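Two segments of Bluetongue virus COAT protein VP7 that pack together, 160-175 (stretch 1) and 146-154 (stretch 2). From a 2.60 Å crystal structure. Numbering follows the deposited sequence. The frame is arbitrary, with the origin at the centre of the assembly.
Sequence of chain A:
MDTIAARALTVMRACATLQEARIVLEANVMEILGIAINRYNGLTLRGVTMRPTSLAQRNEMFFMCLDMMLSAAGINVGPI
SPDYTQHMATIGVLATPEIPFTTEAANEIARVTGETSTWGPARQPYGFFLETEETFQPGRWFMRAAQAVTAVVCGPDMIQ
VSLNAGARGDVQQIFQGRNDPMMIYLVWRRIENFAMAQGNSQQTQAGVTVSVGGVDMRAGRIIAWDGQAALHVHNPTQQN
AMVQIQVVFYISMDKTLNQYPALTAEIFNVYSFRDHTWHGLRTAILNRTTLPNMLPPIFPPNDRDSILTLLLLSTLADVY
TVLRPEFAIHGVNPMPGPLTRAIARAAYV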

ATOM      1  N   GLN A 160     -10.267  17.976 -21.607  1.00 23.39           N
ATOM      2  CA  GLN A 160     -11.490  18.804 -21.709  1.00 22.03           C
ATOM      3  C   GLN A 160     -11.765  18.892 -23.185  1.00 20.03           C
ATOM      4  O   GLN A 160     -10.832  18.791 -24.002  1.00 15.53           O
ATOM      5  CB  GLN A 160     -11.337  20.200 -21.107  1.00 15.27           C
ATOM      6  CG  GLN A 160     -10.187  20.986 -21.683  1.00 15.93           C
ATOM      7  CD  GLN A 160      -9.808  22.168 -20.823  1.00 18.32           C
ATOM      8  OE1 GLN A 160     -10.298  22.331 -19.713  1.00 18.87           O
ATOM      9  NE2 GLN A 160      -8.910  22.992 -21.324  1.00 26.42           N
ATOM     10  N   VAL A 161     -13.050  18.929 -23.511  1.00 20.31           N
ATOM     11  CA  VAL A 161     -13.510  18.990 -24.889  1.00 23.98           C
ATOM     12  C   VAL A 161     -14.389  20.235 -25.034  1.00 25.04           C
ATOM     13  O   VAL A 161     -15.267  20.482 -24.172  1.00 20.24           O
ATOM     14  CB  VAL A 161     -14.395  17.751 -25.230  1.00 24.18           C
ATOM     15  CG1 VAL A 161     -14.575  17.608 -26.706  1.00 22.54           C
ATOM     16  CG2 VAL A 161     -13.814  16.514 -24.658  1.00 24.41           C
ATOM     17  N   SER A 162     -14.110  21.030 -26.077  1.00 25.33           N
ATOM     18  CA  SER A 162     -14.894  22.238 -26.406  1.00 25.63           C
ATOM     19  C   SER A 162     -15.832  21.825 -27.537  1.00 25.49           C
ATOM     20  O   SER A 162     -15.387  21.263 -28.548  1.00 22.88           O
ATOM     21  CB  SER A 162     -14.006  23.354 -26.959  1.00 26.37           C
ATOM     22  OG  SER A 162     -13.004  23.759 -26.060  1.00 29.39           O
ATOM     23  N   LEU A 163     -17.119  22.079 -27.375  1.00 27.58           N
ATOM     24  CA  LEU A 163     -18.093  21.736 -28.418  1.00 34.80           C
ATOM     25  C   LEU A 163     -18.847  22.990 -28.935  1.00 36.98           C
ATOM     26  O   LEU A 163     -19.381  23.786 -28.126  1.00 32.82           O
ATOM     27  CB  LEU A 163     -19.174  20.783 -27.863  1.00 38.63           C
ATOM     28  CG  LEU A 163     -19.066  19.364 -27.310  1.00 34.52           C
ATOM     29  CD1 LEU A 163     -18.671  18.414 -28.403  1.00 34.73           C
ATOM     30  CD2 LEU A 163     -18.107  19.329 -26.155  1.00 34.15           C
ATOM     31  N   ASN A 164     -18.896  23.171 -30.260  1.00 37.76           N
ATOM     32  CA  ASN A 164     -19.678  24.272 -30.862  1.00 35.54           C
ATOM     33  C   ASN A 164     -21.166  23.900 -30.671  1.00 38.99           C
ATOM     34  O   ASN A 164     -21.495  22.717 -30.420  1.00 36.47           O
ATOM     35  CB  ASN A 164     -19.397  24.417 -32.365  1.00 30.80           C
ATOM     36  CG  ASN A 164     -18.191  25.303 -32.656  1.00 33.93           C
ATOM     37  OD1 ASN A 164     -17.932  26.289 -31.951  1.00 39.13           O
ATOM     38  ND2 ASN A 164     -17.463  24.973 -33.714  1.00 30.78           N
ATOM     39  N   ALA A 165     -22.061  24.889 -30.752  1.00 40.16           N
ATOM     40  CA  ALA A 165     -23.488  24.604 -30.595  1.00 34.71           C
ATOM     41  C   ALA A 165     -23.890  23.548 -31.621  1.00 35.85           C
ATOM     42  O   ALA A 165     -23.433  23.579 -32.784  1.00 32.49           O
ATOM     43  CB  ALA A 165     -24.297  25.845 -30.766  1.00 33.58           C
ATOM     44  N   GLY A 166     -24.651  22.559 -31.156  1.00 34.96           N
ATOM     45  CA  GLY A 166     -25.095  21.469 -32.013  1.00 31.46           C
ATOM     46  C   GLY A 166     -24.066  20.442 -32.478  1.00 33.35           C
ATOM     47  O   GLY A 166     -24.456  19.468 -33.135  1.00 37.71           O
ATOM     48  N   ALA A 167     -22.784  20.619 -32.128  1.00 34.05           N
ATOM     49  CA  ALA A 167     -21.704  19.703 -32.551  1.00 31.81           C
ATOM     50  C   ALA A 167     -21.669  18.297 -31.902  1.00 36.77           C
ATOM     51  O   ALA A 167     -22.249  18.048 -30.828  1.00 38.11           O
ATOM     52  CB  ALA A 167     -20.339  20.388 -32.416  1.00 25.59           C
ATOM     53  N   ARG A 168     -21.016  17.372 -32.596  1.00 39.30           N
ATOM     54  CA  ARG A 168     -20.880  15.987 -32.152  1.00 41.14           C
ATOM     55  C   ARG A 168     -19.609  15.433 -32.773  1.00 40.53           C
ATOM     56  O   ARG A 168     -19.209  15.854 -33.868  1.00 40.24           O
ATOM     57  CB  ARG A 168     -22.088  15.152 -32.575  1.00 46.24           C
ATOM     58  CG  ARG A 168     -22.521  15.376 -34.009  1.00 59.19           C
ATOM     59  CD  ARG A 168     -23.522  14.339 -34.474  1.00 70.66           C
ATOM     60  NE  ARG A 168     -24.548  14.067 -33.466  1.00 81.69           N
ATOM     61  CZ  ARG A 168     -25.097  12.869 -33.251  1.00 87.01           C
ATOM     62  NH1 ARG A 168     -24.727  11.813 -33.975  1.00 88.41           N
ATOM     63  NH2 ARG A 168     -26.014  12.718 -32.301  1.00 87.96           N
ATOM     64  N   GLY A 169     -18.940  14.546 -32.037  1.00 40.24           N
ATOM     65  CA  GLY A 169     -17.699  13.954 -32.512  1.00 36.39           C
ATOM     66  C   GLY A 169     -17.156  12.870 -31.606  1.00 36.03           C
ATOM     67  O   GLY A 169     -17.656  12.636 -30.500  1.00 38.26           O
ATOM     68  N   ASP A 170     -16.171  12.147 -32.119  1.00 37.79           N
ATOM     69  CA  ASP A 170     -15.531  11.060 -31.387  1.00 36.82           C
ATOM     70  C   ASP A 170     -14.278  11.636 -30.749  1.00 39.02           C
ATOM     71  O   ASP A 170     -13.516  12.365 -31.382  1.00 40.20           O
ATOM     72  CB  ASP A 170     -15.186   9.897 -32.326  1.00 34.25           C
ATOM     73  CG  ASP A 170     -16.392   8.998 -32.636  1.00 35.49           C
ATOM     74  OD1 ASP A 170     -17.518   9.221 -32.085  1.00 30.01           O
ATOM     75  OD2 ASP A 170     -16.189   8.043 -33.437  1.00 36.85           O
ATOM     76  N   VAL A 171     -14.004  11.214 -29.532  1.00 38.78           N
ATOM     77  CA  VAL A 171     -12.895  11.764 -28.794  1.00 35.46           C
ATOM     78  C   VAL A 171     -11.788  10.760 -28.385  1.00 35.64           C
ATOM     79  O   VAL A 171     -10.690  11.160 -27.983  1.00 35.51           O
ATOM     80  CB  VAL A 171     -13.533  12.517 -27.618  1.00 34.30           C
ATOM     81  CG1 VAL A 171     -12.703  12.475 -26.417  1.00 42.08           C
ATOM     82  CG2 VAL A 171     -13.803  13.915 -28.033  1.00 29.36           C
ATOM     83  N   GLN A 172     -12.017   9.474 -28.626  1.00 31.55           N
ATOM     84  CA  GLN A 172     -11.058   8.442 -28.239  1.00 27.41           C
ATOM     85  C   GLN A 172      -9.592   8.541 -28.632  1.00 27.85           C
ATOM     86  O   GLN A 172      -8.749   8.112 -27.867  1.00 37.46           O
ATOM     87  CB  GLN A 172     -11.536   7.088 -28.690  1.00 27.89           C
ATOM     88  CG  GLN A 172     -11.647   6.997 -30.182  1.00 29.31           C
ATOM     89  CD  GLN A 172     -13.066   7.130 -30.650  1.00 30.68           C
ATOM     90  OE1 GLN A 172     -13.940   7.659 -29.939  1.00 29.45           O
ATOM     91  NE2 GLN A 172     -13.330   6.591 -31.827  1.00 33.97           N
ATOM     92  N   GLN A 173      -9.268   9.059 -29.810  1.00 23.37           N
ATOM     93  CA  GLN A 173      -7.873   9.104 -30.226  1.00 25.54           C
ATOM     94  C   GLN A 173      -6.926   9.887 -29.348  1.00 23.03           C
ATOM     95  O   GLN A 173      -5.711   9.684 -29.428  1.00 24.97           O
ATOM     96  CB  GLN A 173      -7.701   9.493 -31.710  1.00 41.18           C
ATOM     97  CG  GLN A 173      -8.486  10.717 -32.192  1.00 64.57           C
ATOM     98  CD  GLN A 173     -10.032  10.512 -32.250  1.00 77.61           C
ATOM     99  OE1 GLN A 173     -10.541   9.378 -32.321  1.00 78.99           O
ATOM    100  NE2 GLN A 173     -10.771  11.627 -32.214  1.00 81.44           N
ATOM    101  N   ILE A 174      -7.459  10.763 -28.502  1.00 20.59           N
ATOM    102  CA  ILE A 174      -6.612  11.585 -27.608  1.00 21.16           C
ATOM    103  C   ILE A 174      -5.986  10.654 -26.549  1.00 25.52           C
ATOM    104  O   ILE A 174      -4.867  10.891 -26.059  1.00 29.14           O
ATOM    105  CB  ILE A 174      -7.472  12.757 -26.956  1.00 19.14           C
ATOM    106  CG1 ILE A 174      -6.644  13.682 -26.075  1.00 18.09           C
ATOM    107  CG2 ILE A 174      -8.599  12.211 -26.104  1.00 22.39           C
ATOM    108  CD1 ILE A 174      -5.710  14.556 -26.820  1.00 22.07           C
ATOM    109  N   PHE A 175      -6.713   9.572 -26.256  1.00 26.32           N
ATOM    110  CA  PHE A 175      -6.327   8.547 -25.291  1.00 25.52           C
ATOM    111  C   PHE A 175      -5.439   7.438 -25.842  1.00 31.39           C
ATOM    112  O   PHE A 175      -4.795   6.724 -25.068  1.00 39.64           O
ATOM    113  CB  PHE A 175      -7.564   7.852 -24.740  1.00 20.58           C
ATOM    114  CG  PHE A 175      -8.405   8.714 -23.866  1.00 24.39           C
ATOM    115  CD1 PHE A 175      -8.101   8.868 -22.518  1.00 26.41           C
ATOM    116  CD2 PHE A 175      -9.526   9.350 -24.371  1.00 24.08           C
ATOM    117  CE1 PHE A 175      -8.908   9.645 -21.680  1.00 23.59           C
ATOM    118  CE2 PHE A 175     -10.343  10.130 -23.547  1.00 21.15           C
ATOM    119  CZ  PHE A 175     -10.037  10.278 -22.204  1.00 21.57           C
TER
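Stretch 2 (146-154) AQAVTAVVC

How does stretch 2 lie on stretch 1? From Val149 onward it is an extended strand running antiparallel to strand 160-163, with 163° between their N-to-C directions and a closest axial approach of 4.6 Å. Val149 pairs with Leu163, Thr150 with Ser162, Ala151 with Val161 and Val152 with Gln160.

Where does the contact begin? Gln147 lies at its margin, and Ala148 makes the first close backbone link: Asn164 N donates to Ala148 O at 2.9 Å, extending the ladder just beyond the paired strands. Here the chain of stretch 1 enters the type II turn from Asn164 to Ala167, which brings Ala167 back, its CB 3.7 Å from Ala148 CB.

What does Val149 rest against? Its side chain sits among several apolar neighbours: Val149 CB is 3.7 Å from Leu163 CD1, Val149 CG1 is 4.0 Å from Ala167 CB, and Val149 CG2 is 4.2 Å from Val161 CG1. Val149 CG1 also lies 3.6 Å from Arg168 O, and beside it Gly169 has no side chain; a CB there would come within a tight 3.1 Å of Val149 CG1.

How is the middle of the strand held? Thr150 exchanges two backbone hydrogen bonds with Ser162, Thr150 N to Ser162 O at 3.1 Å and Ser162 N to Thr150 O at 2.9 Å. Ala151 belongs to a non-hydrogen-bonded pair, so its CA can come within 4.1 Å of Val161 CA; its CB shares a face with Val149 and meets Val171 CG2 at 4.1 Å.

What closes the contact? Val152 N donates to Gln160 O, and Gln160 N to Val152 O, both at 2.9 Å. Val153 CG1 then reaches Ile174 CD1 at 4.2 Å, while Cys154 SG lies 3.7 Å from Gln160 OE1.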

ATOM      1  N   ALA A 146     -11.123  24.875 -38.087  1.00 56.88           N
ATOM      2  CA  ALA A 146     -11.896  23.969 -38.949  1.00 60.87           C
ATOM      3  C   ALA A 146     -12.661  22.836 -38.275  1.00 62.91           C
ATOM      4  O   ALA A 146     -13.386  22.110 -38.958  1.00 66.53           O
ATOM      5  CB  ALA A 146     -11.012  23.365 -40.065  1.00 60.02           C
ATOM      6  N   GLN A 147     -12.472  22.629 -36.976  1.00 57.41           N
ATOM      7  CA  GLN A 147     -13.188  21.559 -36.298  1.00 47.26           C
ATOM      8  C   GLN A 147     -14.345  22.121 -35.468  1.00 40.03           C
ATOM      9  O   GLN A 147     -14.391  23.319 -35.198  1.00 43.39           O
ATOM     10  CB  GLN A 147     -12.230  20.786 -35.419  1.00 50.93           C
ATOM     11  CG  GLN A 147     -11.162  20.013 -36.156  1.00 56.14           C
ATOM     12  CD  GLN A 147     -10.101  19.460 -35.195  1.00 62.98           C
ATOM     13  OE1 GLN A 147      -8.936  19.291 -35.568  1.00 67.74           O
ATOM     14  NE2 GLN A 147     -10.498  19.194 -33.948  1.00 61.21           N
ATOM     15  N   ALA A 148     -15.324  21.278 -35.147  1.00 30.50           N
ATOM     16  CA  ALA A 148     -16.467  21.711 -34.332  1.00 27.62           C
ATOM     17  C   ALA A 148     -16.337  21.236 -32.884  1.00 29.72           C
ATOM     18  O   ALA A 148     -17.096  21.674 -32.013  1.00 29.22           O
ATOM     19  CB  ALA A 148     -17.770  21.208 -34.920  1.00 26.09           C
ATOM     20  N   VAL A 149     -15.515  20.201 -32.683  1.00 32.58           N
ATOM     21  CA  VAL A 149     -15.223  19.672 -31.351  1.00 29.12           C
ATOM     22  C   VAL A 149     -13.713  19.514 -31.291  1.00 25.05           C
ATOM     23  O   VAL A 149     -13.094  19.127 -32.286  1.00 21.13           O
ATOM     24  CB  VAL A 149     -15.975  18.328 -30.985  1.00 28.84           C
ATOM     25  CG1 VAL A 149     -17.115  18.058 -31.925  1.00 28.49           C
ATOM     26  CG2 VAL A 149     -15.038  17.155 -30.878  1.00 29.91           C
ATOM     27  N   THR A 150     -13.124  19.977 -30.188  1.00 22.61           N
ATOM     28  CA  THR A 150     -11.688  19.876 -29.960  1.00 21.62           C
ATOM     29  C   THR A 150     -11.405  19.425 -28.521  1.00 27.71           C
ATOM     30  O   THR A 150     -11.845  20.077 -27.546  1.00 28.63           O
ATOM     31  CB  THR A 150     -10.969  21.193 -30.258  1.00 19.91           C
ATOM     32  OG1 THR A 150     -11.077  21.471 -31.655  1.00 26.96           O
ATOM     33  CG2 THR A 150      -9.490  21.092 -29.913  1.00 14.94           C
ATOM     34  N   ALA A 151     -10.744  18.261 -28.430  1.00 30.76           N
ATOM     35  CA  ALA A 151     -10.342  17.618 -27.174  1.00 23.33           C
ATOM     36  C   ALA A 151      -8.898  17.989 -26.934  1.00 21.07           C
ATOM     37  O   ALA A 151      -8.055  17.901 -27.829  1.00 18.27           O
ATOM     38  CB  ALA A 151     -10.464  16.128 -27.282  1.00 20.80           C
ATOM     39  N   VAL A 152      -8.574  18.283 -25.695  1.00 22.71           N
ATOM     40  CA  VAL A 152      -7.224  18.706 -25.410  1.00 21.26           C
ATOM     41  C   VAL A 152      -6.850  18.260 -23.958  1.00 19.89           C
ATOM     42  O   VAL A 152      -7.753  18.096 -23.125  1.00 18.81           O
ATOM     43  CB  VAL A 152      -7.245  20.259 -25.669  1.00 16.25           C
ATOM     44  CG1 VAL A 152      -7.216  21.070 -24.400  1.00 13.94           C
ATOM     45  CG2 VAL A 152      -6.229  20.645 -26.628  1.00 17.07           C
ATOM     46  N   VAL A 153      -5.568  18.005 -23.659  1.00 16.03           N
ATOM     47  CA  VAL A 153      -5.227  17.596 -22.292  1.00 13.34           C
ATOM     48  C   VAL A 153      -5.005  18.791 -21.380  1.00 16.98           C
ATOM     49  O   VAL A 153      -4.279  19.711 -21.750  1.00 14.76           O
ATOM     50  CB  VAL A 153      -4.019  16.514 -22.143  1.00 12.84           C
ATOM     51  CG1 VAL A 153      -3.620  15.889 -23.454  1.00  9.06           C
ATOM     52  CG2 VAL A 153      -2.806  17.063 -21.378  1.00  8.66           C
ATOM     53  N   CYS A 154      -5.602  18.758 -20.187  1.00 14.46           N
ATOM     54  CA  CYS A 154      -5.457  19.841 -19.247  1.00 14.35           C
ATOM     55  C   CYS A 154      -4.902  19.475 -17.885  1.00 21.58           C
ATOM     56  O   CYS A 154      -4.920  20.277 -16.948  1.00 27.86           O
ATOM     57  CB  CYS A 154      -6.782  20.547 -19.089  1.00 12.64           C
ATOM     58  SG  CYS A 154      -8.125  19.491 -18.739  1.00 18.65           S
TER